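3-methyladenine DNA glycosylase (Helicobacter pylori, PDB 1PU6) excises alkylated bases such as 3-methyladenine from DNA in base excision repair, as a helix-hairpin-helix glycosylase. Local coordinates at residues 37-42 / 85-90. Residues are numbered along the deposited sequence; the frame is centred on the assembly and turned at random.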
loop_
_atom_site.group_PDB
_atom_site.type_symbol
_atom_site.label_atom_id
_atom_site.label_comp_id
_atom_site.label_asym_id
_atom_site.label_seq_id
_atom_site.Cartn_x
_atom_site.Cartn_y
_atom_site.Cartn_z
ATOM N N ALA A 37 4.483 2.754 1.750
ATOM C CA ALA A 37 3.234 2.442 2.420
ATOM C C ALA A 37 3.243 3.052 3.818
ATOM O O ALA A 37 2.187 3.493 4.297
ATOM C CB ALA A 37 3.043 0.914 2.509
ATOM N N VAL A 38 4.409 3.067 4.472
ATOM C CA VAL A 38 4.500 3.677 5.784
ATOM C C VAL A 38 4.458 5.201 5.672
ATOM O O VAL A 38 3.719 5.858 6.438
ATOM C CB VAL A 38 5.802 3.210 6.494
ATOM C CG1 VAL A 38 6.009 3.985 7.801
ATOM C CG2 VAL A 38 5.705 1.663 6.745
ATOM N N LEU A 39 5.274 5.780 4.768
ATOM C CA LEU A 39 5.390 7.241 4.646
ATOM C C LEU A 39 4.166 7.938 4.141
ATOM O O LEU A 39 4.008 9.160 4.405
ATOM C CB LEU A 39 6.572 7.629 3.770
ATOM C CG LEU A 39 7.965 7.245 4.291
ATOM C CD1 LEU A 39 9.005 7.592 3.184
ATOM C CD2 LEU A 39 8.214 8.070 5.538
ATOM N N THR A 40 3.274 7.196 3.450
ATOM C CA THR A 40 2.088 7.858 2.958
ATOM C C THR A 40 0.982 8.113 4.003
ATOM O O THR A 40 -0.003 8.804 3.728
ATOM C CB THR A 40 1.573 7.099 1.690
ATOM O OG1 THR A 40 0.679 7.960 0.954
ATOM C CG2 THR A 40 0.787 5.876 2.071
ATOM N N GLN A 41 1.115 7.542 5.192
ATOM C CA GLN A 41 0.100 7.719 6.227
ATOM C C GLN A 41 -0.130 9.198 6.564
ATOM O O GLN A 41 0.827 9.942 6.791
ATOM C CB GLN A 41 0.475 6.871 7.465
ATOM C CG GLN A 41 -0.578 6.849 8.614
ATOM C CD GLN A 41 -0.200 5.825 9.697
ATOM O OE1 GLN A 41 -0.219 4.592 9.471
ATOM N NE2 GLN A 41 0.157 6.325 10.870
ATOM N N ASN A 42 -1.406 9.642 6.548
ATOM C CA ASN A 42 -1.751 11.045 6.853
ATOM C C ASN A 42 -1.146 12.070 5.888
ATOM O O ASN A 42 -1.104 13.266 6.199
ATOM C CB ASN A 42 -1.455 11.377 8.329
ATOM C CG ASN A 42 -2.378 10.624 9.248
ATOM O OD1 ASN A 42 -3.606 10.558 8.984
ATOM N ND2 ASN A 42 -1.832 10.030 10.315
ATOM N N ARG A 85 11.535 14.635 5.492
ATOM C CA ARG A 85 10.808 15.871 5.721
ATOM C C ARG A 85 9.629 16.147 4.764
ATOM O O ARG A 85 8.581 16.638 5.212
ATOM C CB ARG A 85 11.814 17.055 5.674
ATOM C CG ARG A 85 11.951 17.746 6.935
ATOM C CD ARG A 85 12.811 19.037 6.830
ATOM N NE ARG A 85 12.095 20.313 7.027
ATOM C CZ ARG A 85 12.661 21.548 6.801
ATOM N NH1 ARG A 85 13.918 21.692 6.340
ATOM N NH2 ARG A 85 11.964 22.669 7.029
ATOM N N PRO A 86 9.770 15.912 3.444
ATOM C CA PRO A 86 8.685 16.255 2.518
ATOM C C PRO A 86 7.329 15.589 2.766
ATOM O O PRO A 86 6.311 16.239 2.481
ATOM C CB PRO A 86 9.226 15.845 1.145
ATOM C CG PRO A 86 10.674 15.832 1.252
ATOM C CD PRO A 86 10.969 15.446 2.733
ATOM N N SER A 87 7.321 14.388 3.334
ATOM C CA SER A 87 6.082 13.652 3.599
ATOM C C SER A 87 5.523 13.872 5.010
ATOM O O SER A 87 4.546 13.214 5.406
ATOM C CB SER A 87 6.195 12.123 3.227
ATOM O OG SER A 87 7.374 11.529 3.747
ATOM N N GLY A 88 6.099 14.836 5.727
ATOM C CA GLY A 88 5.534 15.330 6.982
ATOM C C GLY A 88 5.706 14.396 8.161
ATOM O O GLY A 88 6.093 13.210 8.007
ATOM N N PHE A 89 5.380 14.896 9.365
ATOM C CA PHE A 89 5.450 14.053 10.551
ATOM C C PHE A 89 6.739 13.281 10.606
ATOM O O PHE A 89 6.729 12.068 10.898
ATOM C CB PHE A 89 4.246 13.096 10.620
ATOM C CG PHE A 89 2.960 13.770 10.314
ATOM C CD1 PHE A 89 2.331 13.586 9.061
ATOM C CD2 PHE A 89 2.425 14.705 11.211
ATOM C CE1 PHE A 89 1.159 14.274 8.769
ATOM C CE2 PHE A 89 1.241 15.380 10.915
ATOM C CZ PHE A 89 0.606 15.170 9.703
ATOM N N TYR A 90 7.834 13.997 10.346
ATOM C CA TYR A 90 9.087 13.345 9.965
ATOM C C TYR A 90 9.815 12.743 11.166
ATOM O O TYR A 90 10.469 11.719 11.007
ATOM C CB TYR A 90 9.983 14.229 9.077
ATOM C CG TYR A 90 10.271 15.583 9.702
ATOM C CD1 TYR A 90 11.295 15.731 10.628
ATOM C CD2 TYR A 90 9.516 16.699 9.328
ATOM C CE1 TYR A 90 11.574 16.955 11.207
ATOM C CE2 TYR A 90 9.780 17.936 9.910
ATOM C CZ TYR A 90 10.820 18.052 10.844
ATOM O OH TYR A 90 11.131 19.300 11.434
#
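Leu39 and Ser87 form the buried part of this contact in the helix-hairpin-helix glycosylase fold. It joins the last turn of helix 31-39 and the residues after it to the loop between helices 77-83 and 90-108. Ser87 CB points at the other segment and lies 3.9 Å from Leu39 O. The serine hydroxyl sits beside the leucine side chain, with OG 4.0 Å from both Leu39 CB and Leu39 CD2. This is van der Waals contact. The hydroxyl is hydrogen-bonded to Ser51 of helix 45-57 instead. No hydrogen bond crosses directly between the segments, but Lys93 of helix 90-108 bridges them. Its NZ bonds to the backbone oxygens of Leu39, Gln41 and Ser87, so one amino group holds both segments to helix 90-108.

The outer side is open to solvent, and the touch there thin. Here Phe89, at the N-cap position of helix 90-108, meets Asn42. The ring carbon CG is turned beside the backbone N of Phe89 (chi1 -45°), and the ring reaches across to Asn42 chiefly through CE1 at its edge. Phe89 CE1 touches Asn42 CB at 3.9 Å. Asn42 O lies at the ring edge, near its plane, 3.6 Å from Phe89 CE1.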